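Local coordinates for protein leucine aminopeptidase (Parabacteroides distasonis, PDB 3TC8) that binds zinc and is probably an exopeptidase or glutaminyl cyclase-like enzyme of peptidase family M28, at residues D21-S26 with I138-G143; F100-S105 with D157-G162; A134-A139 with I153-A158; S174-T179 with T248-Y253; G203-T208 with N289-T294. One frame throughout, in Å; residues are numbered along the deposited sequence.

Overall arrangement
Contacts 2 and 3 are buried and meet on the central sheet, where strands 96-102 and 150-156 are neighbours. Contact 3 is wholly apolar and packs helix 125-144 on that sheet. Contact 2 lies at the strand ends, is rich in acidic residues and holds a zinc ligand. Contact 4, also buried, touches contact 2 and joins the starts of helices 177-184 and 250-258 through a carboxylate, a hydroxyl and waters. Contacts 1 and 5 are only partly buried. They touch through Ala-24 and Asp-25 against Arg-292. Contact 1 uses the same helix as contact 3 but is bridged by waters; contact 5 relies on backbone bonds.

Contact 1 of 5, residues D21-S26 with I138-G143; sequences DFNADS and IARQIG
Phe-22 and Ile-138 make the apolar part of this contact. With Phe-22 CG anti to the backbone N (chi1 179°), the ring edge meets Ile-138, and Phe-22 CE2 lies 4.0 Å from Ile-138 CG1. Elsewhere Asn-23 CB comes within 3.7 Å of Arg-140 NH2, at the edge of the guanidinium. The amide and guanidinium planes are turned 73° apart. No direct hydrogen bond joins the segments; two waters do so. One accepts from Asp-21 N and donates to Gln-141 OE1 at 2.8 Å. The other accepts from Asn-23 ND2 and Arg-140 NH2, in the guanidinium plane. Asn-23 N-caps the following helix: its OD1 accepts from Ser-26 N at 2.9 Å. Glu-137 accepts from Ser-26 OG, Asn-23 N and Gln-141 NE2 and makes a salt bridge with Arg-140 NE, so one carboxylate ties both segments. The contact joins the loop before helix 24-36, and its first turn, to the later part of helix 125-144. Leu-303 and Val-302 of helix 292-308 pack on Phe-22 and Ile-138.

Contact 2 of 5, residues F100-S105 with D157-G162; sequences FAHWDS and DAEDYG
The His-102 ring carries Glu-159 OE1 over the centre of one face, 3.2 Å above the plane. The ring and carboxylate planes are 46° apart. Asp-157 OD1 lies over one face of the Trp-103 ring, offset toward the rim. Arg-83 N and O bond to Asp-157 OD2 and Trp-103 NE1, and His-47 to Asp-157 OD1. At the imidazole rim, His-102 ND1 donates to Asp-104 OD1 at 2.8 Å. Glu-159 N reaches the same oxygen at 3.1 Å from the opposite face of the carboxylate. Asp-160 N binds Asp-104 OD2 at 2.9 Å on its syn lone pair. Asp-104 CG lies between the backbone N and the carbonyl carbon (chi1 62°), on the side of the 157-162 loop. An alanine at Asp-104 would probably leave His-102 ND1 and the amides of Glu-159 and Asp-160 without their acceptors, and the loop less firmly placed. In that loop Asp-160 binds zinc with Asp-127 and His-281. His-102 NE2 is hydrogen-bonded to Asp-127 OD1, which places it in the second shell of the zinc. The contact lies at the C-terminal ends of neighbouring strands 96-102 and 150-156. Strand 79-89 packs on Trp-103 and Asp-157, helix 250-258 on His-102 and Glu-159.

Contact 3 of 5, residues A134-A139 with I153-A158; sequences ALLEIA and IIFFDA
Leu-135, Leu-136 and Phe-155 each hold CG anti to the carbonyl carbon, beside the backbone N. For Phe-155 (chi1 -53°) this places CG so that the far end of the ring comes nearer the helix. Its rim then meets two leucines. Leu-135 CB lies in the ring plane, 3.8 Å from Phe-155 CE1, and Leu-135 CD1 is close to the same atom. The two side chains slide past each other in opposite directions. Leu-136 comes to the next part of the rim: its CD2 is 3.8 Å from Phe-155 CZ. This side chain crosses Phe-155 at about a right angle. The helix thus meets the edge of the ring with both leucines.

Ile-153 fills the other end of the contact. Its CG1 is 4.0 Å from Ala-139 CB, and its CG2 is 4.2 Å from Leu-135 CB. No hydrogen bond links the segments; all the contacting side chains are buried. Leu-58 of helix 45-60 packs on both Phe-155 and Ala-139, and Leu-99 of strand 96-102 lies against Leu-135. The short helix and strand axes run nearly antiparallel, at 159°, and approach to 9.6 Å. This is the packing of a helix on the face of a central sheet, as in the alpha/beta/alpha fold of the M28 zinc peptidases. Strand 96-102, helix 125-144 and strand 150-156 form a beta-alpha-beta crossover, with the two parallel strands adjacent in the sheet.

Contact 4 of 5, residues S174-T179 with T248-Y253; sequences SWCLGT and TDDHQY
Trp-175 meets Tyr-253 through water: one water accepts from Trp-175 N at 3.0 Å and donates to Tyr-253 OH. That hydroxyl also bonds to Asp-173. Next, Cys-176 wedges between two residues. Its CB lies 3.5 Å from Tyr-253 CD2 and 3.4 Å from Asp-250 OD1. Its SG, anti to the carbonyl carbon (chi1 -52°), rests 3.5 Å from Asp-249 C and makes an oblique sulfur-aromatic contact with the Tyr-253 ring. Backbone bonds from Cys-176 to Glu-159 and from Leu-177 to Ala-158 tie the segment to the loop that holds zinc ligand Asp-160. Thr-179 OG1 donates to Asp-250 OD1 at 2.6 Å, from 56° out of the carboxylate plane, while its CG2 packs on Tyr-253 CB. A second water accepts from Thr-179 N and donates to the same Asp-250 oxygen. A leucine at Asp-250 would probably leave the Thr-179 hydroxyl and this water without their acceptor. A hydroxyl and a water thus satisfy one oxygen of this buried carboxylate.

Contact 5 of 5, residues G203-T208 with N289-T294; sequences GGKNAT and NIDRET
Backbone bonds pair Gly-203 and Lys-205 with the residues around Ile-290. Asp-291 N donates to Gly-203 O at 2.8 Å, and Lys-205 N donates to Asn-289 O at 2.9 Å. Together they form a single beta bridge between Gly-204 and Ile-290. Two CA-H...O contacts support it, from Ile-290 CA to Gly-203 O and from Gly-204 CA to Asn-289 O.

Among hydroxyl and carboxylate bonds, Thr-294 OG1 donates to Gly-204 O at 2.7 Å, from above the carbonyl plane. Ala-207 N reaches that oxygen from the opposite face and closes a type II turn. In one of its two conformers, Asp-291 N-caps helix 292-308: OD1 accepts from Thr-294 N at 3.1 Å on its anti lone pair. A water accepts from Asn-206 N and donates to Thr-294 OG1.

Of the apolar contacts, Thr-294 CG2, anti to the backbone N, meets Ala-207 CB at 3.7 Å. A side chain at Gly-203 would probably crowd Ile-290 CD1. In the same Asp-291 conformer, the salt bridge from Lys-205 NZ to Asp-291 OD2 is long.

Asp-126, next to zinc ligand Asp-127, accepts from Gly-203 N. Main-chain and hydroxyl bonds dominate, so the join probably depends little on the long salt bridge.

Contact 1 of 5, residues D21-S26 with I138-G143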
# COMPACT_ATOMS: atom_id res chain seq x y z
N ASP A 21 16.12 3.18 -12.44
CA ASP A 21 15.01 3.05 -13.37
C ASP A 21 14.01 2.02 -12.81
O ASP A 21 14.34 0.83 -12.70
CB ASP A 21 15.63 2.54 -14.68
CG ASP A 21 14.72 2.59 -15.87
OD1 ASP A 21 13.50 2.78 -15.73
OD2 ASP A 21 15.23 2.40 -17.00
N PHE A 22 12.81 2.43 -12.47
CA PHE A 22 11.74 1.53 -12.05
C PHE A 22 11.30 0.73 -13.29
O PHE A 22 10.88 1.29 -14.30
CB PHE A 22 10.58 2.36 -11.54
CG PHE A 22 9.36 1.58 -11.07
CD1 PHE A 22 8.33 1.27 -11.94
CD2 PHE A 22 9.24 1.23 -9.74
CE1 PHE A 22 7.20 0.64 -11.48
CE2 PHE A 22 8.08 0.59 -9.28
CZ PHE A 22 7.08 0.33 -10.16
N ASN A 23 11.36 -0.60 -13.19
CA ASN A 23 10.95 -1.46 -14.30
C ASN A 23 9.49 -1.81 -14.11
O ASN A 23 9.13 -2.64 -13.25
CB ASN A 23 11.86 -2.70 -14.30
CG ASN A 23 11.59 -3.66 -15.43
OD1 ASN A 23 10.48 -3.88 -15.84
ND2 ASN A 23 12.63 -4.39 -15.79
N ALA A 24 8.62 -1.19 -14.91
CA ALA A 24 7.19 -1.38 -14.75
C ALA A 24 6.75 -2.78 -15.15
O ALA A 24 5.78 -3.29 -14.57
CB ALA A 24 6.42 -0.33 -15.51
N ASP A 25 7.42 -3.43 -16.10
CA ASP A 25 7.13 -4.82 -16.45
C ASP A 25 7.34 -5.69 -15.24
O ASP A 25 6.56 -6.61 -14.96
CB ASP A 25 8.08 -5.36 -17.55
CG ASP A 25 7.71 -4.90 -18.96
OD1 ASP A 25 6.58 -4.41 -19.21
OD2 ASP A 25 8.58 -5.09 -19.84
N SER A 26 8.42 -5.46 -14.53
CA SER A 26 8.73 -6.17 -13.33
C SER A 26 7.69 -5.96 -12.22
O SER A 26 7.23 -6.91 -11.59
CB SER A 26 10.13 -5.80 -12.85
OG SER A 26 10.39 -6.28 -11.53
N ILE A 138 10.56 -1.17 -6.27
CA ILE A 138 11.35 -0.13 -5.61
C ILE A 138 12.42 -0.76 -4.74
O ILE A 138 13.59 -0.40 -4.78
CB ILE A 138 10.42 0.82 -4.84
CG1 ILE A 138 9.66 1.72 -5.80
CG2 ILE A 138 11.21 1.66 -3.79
CD1 ILE A 138 8.43 2.33 -5.23
N ALA A 139 12.03 -1.78 -3.95
CA ALA A 139 12.95 -2.43 -3.07
C ALA A 139 14.04 -3.18 -3.85
O ALA A 139 15.21 -3.23 -3.43
CB ALA A 139 12.16 -3.41 -2.15
N ARG A 140 13.68 -3.76 -5.00
CA ARG A 140 14.66 -4.39 -5.85
C ARG A 140 15.73 -3.42 -6.29
O ARG A 140 16.94 -3.69 -6.27
CB ARG A 140 13.99 -5.04 -7.07
CG ARG A 140 14.93 -5.92 -7.87
CD ARG A 140 14.24 -6.66 -9.01
NE ARG A 140 13.86 -5.76 -10.10
CZ ARG A 140 14.53 -5.60 -11.21
NH1 ARG A 140 15.62 -6.29 -11.51
NH2 ARG A 140 14.07 -4.73 -12.06
N GLN A 141 15.31 -2.21 -6.65
CA GLN A 141 16.25 -1.16 -7.03
C GLN A 141 17.09 -0.68 -5.85
O GLN A 141 18.30 -0.48 -6.00
CB GLN A 141 15.52 -0.01 -7.66
CG GLN A 141 14.81 -0.34 -8.98
CD GLN A 141 15.69 -0.90 -10.03
OE1 GLN A 141 16.88 -0.50 -10.15
NE2 GLN A 141 15.17 -1.84 -10.83
N ILE A 142 16.50 -0.53 -4.69
CA ILE A 142 17.23 -0.12 -3.51
C ILE A 142 18.30 -1.14 -3.17
O ILE A 142 19.43 -0.79 -2.83
CB ILE A 142 16.27 0.10 -2.29
CG1 ILE A 142 15.37 1.29 -2.53
CG2 ILE A 142 17.05 0.21 -0.98
CD1 ILE A 142 14.16 1.32 -1.61
N GLY A 143 17.98 -2.44 -3.28
CA GLY A 143 18.94 -3.45 -2.99
C GLY A 143 20.17 -3.38 -3.90
O GLY A 143 21.26 -3.75 -3.51
O HOH W 1 18.02 0.89 -12.36
O HOH W 2 15.22 -3.76 -14.55

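Contact 2 of 5, residues F100-S105 with D157-G162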
# COMPACT_ATOMS: atom_id res chain seq x y z
N PHE A 100 5.10 2.05 2.35
CA PHE A 100 4.18 1.01 2.86
C PHE A 100 3.00 0.82 1.97
O PHE A 100 2.67 1.64 1.13
CB PHE A 100 3.82 1.24 4.34
CG PHE A 100 3.16 2.55 4.70
CD1 PHE A 100 3.84 3.75 4.69
CD2 PHE A 100 1.85 2.56 5.16
CE1 PHE A 100 3.29 4.92 5.13
CE2 PHE A 100 1.29 3.76 5.59
CZ PHE A 100 1.98 4.92 5.60
N ALA A 101 2.36 -0.33 2.15
CA ALA A 101 1.18 -0.76 1.37
C ALA A 101 0.53 -1.92 2.15
O ALA A 101 1.19 -2.53 2.96
CB ALA A 101 1.63 -1.26 -0.02
N HIS A 102 -0.75 -2.14 1.88
CA HIS A 102 -1.39 -3.33 2.46
C HIS A 102 -1.32 -4.48 1.48
O HIS A 102 -1.41 -4.30 0.26
CB HIS A 102 -2.85 -3.06 2.89
CG HIS A 102 -3.89 -3.18 1.84
ND1 HIS A 102 -4.60 -4.35 1.67
CD2 HIS A 102 -4.38 -2.32 0.93
CE1 HIS A 102 -5.45 -4.22 0.68
NE2 HIS A 102 -5.37 -3.00 0.22
N TRP A 103 -1.19 -5.70 2.01
CA TRP A 103 -1.02 -6.89 1.16
C TRP A 103 -2.18 -7.88 1.19
O TRP A 103 -2.23 -8.78 0.36
CB TRP A 103 0.31 -7.61 1.42
CG TRP A 103 0.43 -8.35 2.70
CD1 TRP A 103 0.82 -7.85 3.89
CD2 TRP A 103 0.29 -9.76 2.89
NE1 TRP A 103 0.90 -8.86 4.82
CE2 TRP A 103 0.62 -10.05 4.23
CE3 TRP A 103 -0.09 -10.81 2.05
CZ2 TRP A 103 0.55 -11.34 4.72
CZ3 TRP A 103 -0.12 -12.09 2.53
CH2 TRP A 103 0.21 -12.35 3.85
N ASP A 104 -3.07 -7.78 2.18
CA ASP A 104 -4.24 -8.62 2.22
C ASP A 104 -5.24 -8.27 1.13
O ASP A 104 -5.25 -7.15 0.59
CB ASP A 104 -4.92 -8.52 3.59
CG ASP A 104 -5.42 -7.12 3.92
OD1 ASP A 104 -4.64 -6.16 3.79
OD2 ASP A 104 -6.61 -7.02 4.32
N SER A 105 -6.11 -9.24 0.87
CA SER A 105 -7.26 -9.05 -0.01
C SER A 105 -8.54 -9.12 0.80
O SER A 105 -8.71 -9.95 1.69
CB SER A 105 -7.31 -10.23 -1.04
OG SER A 105 -6.12 -10.36 -1.76
N ASP A 157 -0.81 -6.02 7.02
CA ASP A 157 -1.86 -7.00 6.87
C ASP A 157 -3.18 -6.51 7.41
O ASP A 157 -3.27 -5.49 8.09
CB ASP A 157 -1.47 -8.30 7.62
CG ASP A 157 -2.16 -9.55 7.16
OD1 ASP A 157 -2.95 -9.53 6.20
OD2 ASP A 157 -1.80 -10.61 7.74
N ALA A 158 -4.22 -7.21 7.01
CA ALA A 158 -5.55 -7.05 7.60
C ALA A 158 -6.03 -5.60 7.50
O ALA A 158 -6.72 -5.12 8.41
CB ALA A 158 -5.58 -7.59 9.01
N GLU A 159 -5.77 -4.95 6.38
CA GLU A 159 -6.26 -3.62 6.15
C GLU A 159 -7.72 -3.61 5.70
O GLU A 159 -8.42 -2.64 5.97
CB GLU A 159 -5.38 -2.90 5.12
CG GLU A 159 -5.82 -1.48 4.78
CD GLU A 159 -6.94 -1.31 3.78
OE1 GLU A 159 -7.10 -2.23 2.94
OE2 GLU A 159 -7.65 -0.24 3.86
N ASP A 160 -8.09 -4.65 4.95
CA ASP A 160 -9.31 -4.58 4.13
C ASP A 160 -10.37 -5.61 4.58
O ASP A 160 -11.15 -6.08 3.76
CB ASP A 160 -8.98 -4.75 2.65
CG ASP A 160 -9.77 -3.83 1.76
OD1 ASP A 160 -10.49 -2.95 2.24
OD2 ASP A 160 -9.67 -3.96 0.57
N TYR A 161 -10.44 -5.83 5.89
CA TYR A 161 -11.38 -6.75 6.54
C TYR A 161 -12.38 -5.96 7.40
O TYR A 161 -12.96 -6.49 8.33
CB TYR A 161 -10.60 -7.80 7.36
CG TYR A 161 -11.17 -9.21 7.41
CD1 TYR A 161 -12.39 -9.52 8.05
CD2 TYR A 161 -10.45 -10.28 6.88
CE1 TYR A 161 -12.82 -10.82 8.12
CE2 TYR A 161 -10.87 -11.59 7.00
CZ TYR A 161 -12.07 -11.84 7.63
OH TYR A 161 -12.48 -13.16 7.74
N GLY A 162 -12.62 -4.71 7.06
CA GLY A 162 -13.56 -3.88 7.80
C GLY A 162 -15.00 -4.23 7.50
O GLY A 162 -15.32 -4.98 6.57

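Contact 3 of 5, residues A134-A139 with I153-A158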
# COMPACT_ATOMS: atom_id res chain seq x y z
N ALA A 134 4.55 -2.43 -6.72
CA ALA A 134 5.36 -1.24 -6.91
C ALA A 134 6.48 -1.19 -5.87
O ALA A 134 7.64 -0.90 -6.19
CB ALA A 134 4.55 0.01 -6.91
N LEU A 135 6.14 -1.46 -4.60
CA LEU A 135 7.15 -1.45 -3.56
C LEU A 135 8.18 -2.55 -3.71
O LEU A 135 9.35 -2.34 -3.38
CB LEU A 135 6.52 -1.52 -2.17
CG LEU A 135 5.80 -0.25 -1.72
CD1 LEU A 135 5.25 -0.40 -0.30
CD2 LEU A 135 6.66 1.02 -1.81
N LEU A 136 7.81 -3.73 -4.19
CA LEU A 136 8.77 -4.76 -4.46
C LEU A 136 9.76 -4.31 -5.51
O LEU A 136 10.96 -4.55 -5.36
CB LEU A 136 8.13 -6.09 -4.88
CG LEU A 136 7.43 -6.87 -3.76
CD1 LEU A 136 6.59 -7.98 -4.40
CD2 LEU A 136 8.46 -7.49 -2.79
N GLU A 137 9.30 -3.68 -6.58
CA GLU A 137 10.22 -3.20 -7.60
C GLU A 137 11.11 -2.08 -7.09
O GLU A 137 12.31 -2.04 -7.37
CB GLU A 137 9.44 -2.81 -8.83
CG GLU A 137 10.27 -2.17 -9.93
CD GLU A 137 11.44 -3.01 -10.42
OE1 GLU A 137 11.45 -4.24 -10.21
OE2 GLU A 137 12.34 -2.43 -11.11
N ILE A 138 10.56 -1.17 -6.27
CA ILE A 138 11.35 -0.13 -5.61
C ILE A 138 12.42 -0.76 -4.74
O ILE A 138 13.59 -0.40 -4.78
CB ILE A 138 10.42 0.82 -4.84
CG1 ILE A 138 9.66 1.72 -5.80
CG2 ILE A 138 11.21 1.66 -3.79
CD1 ILE A 138 8.43 2.33 -5.23
N ALA A 139 12.03 -1.78 -3.95
CA ALA A 139 12.95 -2.43 -3.07
C ALA A 139 14.04 -3.18 -3.85
O ALA A 139 15.21 -3.23 -3.43
CB ALA A 139 12.16 -3.41 -2.15
N ILE A 153 10.51 -0.86 4.07
CA ILE A 153 9.37 -1.28 3.24
C ILE A 153 8.46 -2.07 4.19
O ILE A 153 8.93 -3.08 4.73
CB ILE A 153 9.82 -2.17 2.09
CG1 ILE A 153 10.93 -1.56 1.21
CG2 ILE A 153 8.64 -2.68 1.32
CD1 ILE A 153 10.48 -0.41 0.41
N ILE A 154 7.23 -1.67 4.32
CA ILE A 154 6.28 -2.43 5.16
C ILE A 154 5.04 -2.80 4.36
O ILE A 154 4.39 -1.96 3.79
CB ILE A 154 5.89 -1.75 6.48
CG1 ILE A 154 7.15 -1.38 7.26
CG2 ILE A 154 4.95 -2.69 7.25
CD1 ILE A 154 6.90 -0.82 8.68
N PHE A 155 4.78 -4.13 4.38
CA PHE A 155 3.53 -4.66 3.89
C PHE A 155 2.64 -4.96 5.12
O PHE A 155 2.91 -5.88 5.88
CB PHE A 155 3.75 -5.90 3.05
CG PHE A 155 4.76 -5.72 1.92
CD1 PHE A 155 4.85 -4.55 1.20
CD2 PHE A 155 5.60 -6.78 1.61
CE1 PHE A 155 5.79 -4.46 0.17
CE2 PHE A 155 6.52 -6.68 0.54
CZ PHE A 155 6.59 -5.49 -0.15
N PHE A 156 1.61 -4.13 5.27
CA PHE A 156 0.68 -4.26 6.40
C PHE A 156 -0.46 -5.21 6.04
O PHE A 156 -0.99 -5.19 4.95
CB PHE A 156 0.12 -2.89 6.77
CG PHE A 156 1.11 -2.00 7.46
CD1 PHE A 156 1.56 -2.28 8.72
CD2 PHE A 156 1.57 -0.83 6.86
CE1 PHE A 156 2.43 -1.47 9.37
CE2 PHE A 156 2.47 -0.01 7.54
CZ PHE A 156 2.87 -0.31 8.80
N ASP A 157 -0.81 -6.02 7.02
CA ASP A 157 -1.86 -7.00 6.87
C ASP A 157 -3.18 -6.51 7.41
O ASP A 157 -3.27 -5.49 8.09
CB ASP A 157 -1.47 -8.30 7.62
CG ASP A 157 -2.16 -9.55 7.16
OD1 ASP A 157 -2.95 -9.53 6.20
OD2 ASP A 157 -1.80 -10.61 7.74
N ALA A 158 -4.22 -7.21 7.01
CA ALA A 158 -5.55 -7.05 7.60
C ALA A 158 -6.03 -5.60 7.50
O ALA A 158 -6.72 -5.12 8.41
CB ALA A 158 -5.58 -7.59 9.01

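Contact 4 of 5, residues S174-T179 with T248-Y253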
# COMPACT_ATOMS: atom_id res chain seq x y z
N SER A 174 -12.29 -0.57 12.32
CA SER A 174 -12.31 -1.94 11.84
C SER A 174 -11.39 -2.18 10.64
O SER A 174 -11.17 -3.35 10.31
CB SER A 174 -13.73 -2.38 11.52
OG SER A 174 -14.23 -1.88 10.29
N TRP A 175 -10.90 -1.11 10.03
CA TRP A 175 -9.97 -1.18 8.92
C TRP A 175 -8.55 -1.04 9.42
O TRP A 175 -8.31 -0.60 10.53
CB TRP A 175 -10.30 -0.06 7.91
CG TRP A 175 -11.72 -0.03 7.47
CD1 TRP A 175 -12.76 0.60 8.08
CD2 TRP A 175 -12.29 -0.81 6.42
NE1 TRP A 175 -13.94 0.33 7.45
CE2 TRP A 175 -13.69 -0.53 6.41
CE3 TRP A 175 -11.77 -1.68 5.45
CZ2 TRP A 175 -14.53 -1.10 5.50
CZ3 TRP A 175 -12.63 -2.24 4.54
CH2 TRP A 175 -14.00 -1.95 4.57
N CYS A 176 -7.57 -1.42 8.59
CA CYS A 176 -6.16 -1.11 8.88
C CYS A 176 -5.74 -1.74 10.19
O CYS A 176 -5.01 -1.14 10.98
CB CYS A 176 -5.92 0.41 8.92
SG CYS A 176 -6.51 1.30 7.49
N LEU A 177 -6.12 -3.01 10.42
CA LEU A 177 -5.85 -3.63 11.70
C LEU A 177 -4.36 -3.91 11.90
O LEU A 177 -3.85 -3.79 13.02
CB LEU A 177 -6.65 -4.93 11.83
CG LEU A 177 -8.16 -4.79 11.83
CD1 LEU A 177 -8.81 -6.16 11.79
CD2 LEU A 177 -8.66 -3.95 13.04
N GLY A 178 -3.66 -4.34 10.84
CA GLY A 178 -2.23 -4.60 10.97
C GLY A 178 -1.43 -3.35 11.28
O GLY A 178 -0.51 -3.40 12.11
N THR A 179 -1.78 -2.25 10.66
CA THR A 179 -1.12 -0.99 10.92
C THR A 179 -1.39 -0.52 12.33
O THR A 179 -0.49 -0.03 13.02
CB THR A 179 -1.55 0.13 9.93
OG1 THR A 179 -1.34 -0.37 8.61
CG2 THR A 179 -0.70 1.36 10.12
N THR A 248 -9.86 7.18 4.48
CA THR A 248 -9.42 6.32 5.57
C THR A 248 -8.46 5.29 4.99
O THR A 248 -8.79 4.58 4.06
CB THR A 248 -10.63 5.58 6.18
OG1 THR A 248 -11.56 6.53 6.69
CG2 THR A 248 -10.16 4.61 7.26
N ASP A 249 -7.25 5.26 5.52
CA ASP A 249 -6.25 4.33 5.02
C ASP A 249 -5.13 4.18 6.03
O ASP A 249 -5.12 4.84 7.09
CB ASP A 249 -5.74 4.81 3.66
CG ASP A 249 -5.42 3.70 2.69
OD1 ASP A 249 -5.29 2.53 3.11
OD2 ASP A 249 -5.29 4.01 1.44
N ASP A 250 -4.18 3.29 5.76
CA ASP A 250 -3.20 2.94 6.74
C ASP A 250 -2.39 4.13 7.24
O ASP A 250 -1.92 4.13 8.36
CB ASP A 250 -2.23 1.87 6.15
CG ASP A 250 -2.86 0.47 5.92
OD1 ASP A 250 -3.30 -0.11 6.89
OD2 ASP A 250 -2.85 -0.01 4.78
N HIS A 251 -2.18 5.12 6.37
CA HIS A 251 -1.36 6.27 6.76
C HIS A 251 -1.91 7.04 7.96
O HIS A 251 -1.12 7.56 8.76
CB HIS A 251 -1.14 7.21 5.56
CG HIS A 251 -2.36 7.91 5.07
ND1 HIS A 251 -3.53 7.24 4.81
CD2 HIS A 251 -2.57 9.22 4.79
CE1 HIS A 251 -4.43 8.12 4.39
NE2 HIS A 251 -3.86 9.33 4.36
N GLN A 252 -3.23 7.04 8.14
CA GLN A 252 -3.78 7.77 9.30
C GLN A 252 -3.31 7.18 10.63
O GLN A 252 -3.13 7.88 11.60
CB GLN A 252 -5.28 7.88 9.27
CG GLN A 252 -6.01 6.70 9.67
CD GLN A 252 -7.50 6.88 9.42
OE1 GLN A 252 -7.88 7.22 8.30
NE2 GLN A 252 -8.33 6.57 10.42
N TYR A 253 -3.12 5.85 10.64
CA TYR A 253 -2.72 5.16 11.84
C TYR A 253 -1.22 5.25 12.08
O TYR A 253 -0.79 5.21 13.22
CB TYR A 253 -3.28 3.73 11.82
CG TYR A 253 -4.75 3.64 11.90
CD1 TYR A 253 -5.41 3.85 13.10
CD2 TYR A 253 -5.50 3.40 10.77
CE1 TYR A 253 -6.81 3.76 13.18
CE2 TYR A 253 -6.90 3.34 10.82
CZ TYR A 253 -7.55 3.51 12.01
OH TYR A 253 -8.91 3.41 12.06
O HOH W 3 -10.72 1.89 10.53
O HOH W 4 -3.47 -2.67 8.20

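Contact 5 of 5, residues G203-T208 with N289-T294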
# COMPACT_ATOMS: atom_id res chain seq x y z
N GLY A 203 -2.22 0.97 -9.52
CA GLY A 203 -2.03 0.23 -10.74
C GLY A 203 -3.06 0.40 -11.82
O GLY A 203 -2.86 -0.13 -12.93
N GLY A 204 -4.17 1.05 -11.55
CA GLY A 204 -5.26 1.09 -12.50
C GLY A 204 -4.96 1.95 -13.71
O GLY A 204 -4.40 3.04 -13.60
N LYS A 205 -5.41 1.50 -14.88
CA LYS A 205 -5.28 2.28 -16.10
C LYS A 205 -5.86 3.68 -15.87
O LYS A 205 -6.98 3.79 -15.35
CB LYS A 205 -5.98 1.60 -17.26
CG LYS A 205 -5.67 2.23 -18.60
CD LYS A 205 -6.43 1.55 -19.73
CE LYS A 205 -6.32 2.31 -21.01
NZ LYS A 205 -4.91 2.30 -21.44
N ASN A 206 -5.12 4.73 -16.22
CA ASN A 206 -5.60 6.12 -16.10
C ASN A 206 -6.00 6.54 -14.67
O ASN A 206 -6.82 7.43 -14.48
CB ASN A 206 -6.69 6.39 -17.10
CG ASN A 206 -6.22 6.24 -18.53
OD1 ASN A 206 -5.12 6.68 -18.90
ND2 ASN A 206 -7.07 5.66 -19.36
N ALA A 207 -5.33 5.96 -13.68
CA ALA A 207 -5.52 6.35 -12.29
C ALA A 207 -5.24 7.85 -12.15
O ALA A 207 -4.38 8.42 -12.85
CB ALA A 207 -4.59 5.57 -11.36
N THR A 208 -5.89 8.46 -11.17
CA THR A 208 -5.70 9.85 -10.82
C THR A 208 -5.43 9.98 -9.34
O THR A 208 -6.32 9.71 -8.53
CB THR A 208 -6.89 10.70 -11.27
OG1 THR A 208 -8.12 10.18 -10.76
CG2 THR A 208 -6.97 10.79 -12.78
N ASN A 289 -7.38 -4.54 -14.96
CA ASN A 289 -7.23 -3.10 -14.84
C ASN A 289 -5.79 -2.64 -14.68
O ASN A 289 -5.54 -1.44 -14.72
CB ASN A 289 -8.01 -2.58 -13.65
CG ASN A 289 -9.45 -2.99 -13.67
OD1 ASN A 289 -9.93 -3.69 -12.72
ND2 ASN A 289 -10.16 -2.61 -14.69
N ILE A 290 -4.88 -3.55 -14.39
CA ILE A 290 -3.53 -3.18 -14.02
C ILE A 290 -2.78 -2.72 -15.25
O ILE A 290 -2.85 -3.36 -16.30
CB ILE A 290 -2.84 -4.33 -13.28
CG1 ILE A 290 -3.69 -4.76 -12.05
CG2 ILE A 290 -1.41 -3.95 -12.84
CD1 ILE A 290 -3.92 -3.68 -10.99
N ASP A 291 -2.05 -1.63 -15.09
CA ASP A 291 -1.45 -0.92 -16.22
C ASP A 291 -0.02 -0.53 -15.90
O ASP A 291 0.26 0.11 -14.88
CB ASP A 291 -2.30 0.30 -16.52
CG ASP A 291 -1.88 1.01 -17.70
OD1 ASP A 291 -0.99 1.88 -17.57
OD2 ASP A 291 -2.45 0.75 -18.77
N ARG A 292 0.91 -0.91 -16.77
CA ARG A 292 2.32 -0.63 -16.59
C ARG A 292 2.60 0.87 -16.54
O ARG A 292 3.51 1.29 -15.84
CB ARG A 292 3.13 -1.31 -17.67
CG ARG A 292 3.20 -2.78 -17.53
CD ARG A 292 3.66 -3.45 -18.81
NE ARG A 292 3.80 -4.91 -18.70
CZ ARG A 292 2.81 -5.76 -18.83
NH1 ARG A 292 1.58 -5.34 -19.06
NH2 ARG A 292 3.06 -7.06 -18.76
N GLU A 293 1.90 1.65 -17.34
CA GLU A 293 2.17 3.09 -17.36
C GLU A 293 1.80 3.72 -16.01
O GLU A 293 2.51 4.61 -15.53
CB GLU A 293 1.49 3.77 -18.54
CG GLU A 293 2.19 3.57 -19.90
CD GLU A 293 2.42 2.12 -20.31
OE1 GLU A 293 3.60 1.66 -20.32
OE2 GLU A 293 1.43 1.44 -20.67
N THR A 294 0.70 3.28 -15.39
CA THR A 294 0.35 3.80 -14.08
C THR A 294 1.40 3.41 -13.05
O THR A 294 1.86 4.22 -12.25
CB THR A 294 -1.03 3.29 -13.63
OG1 THR A 294 -1.95 3.59 -14.68
CG2 THR A 294 -1.46 3.91 -12.34
O HOH W 5 -2.46 4.41 -17.49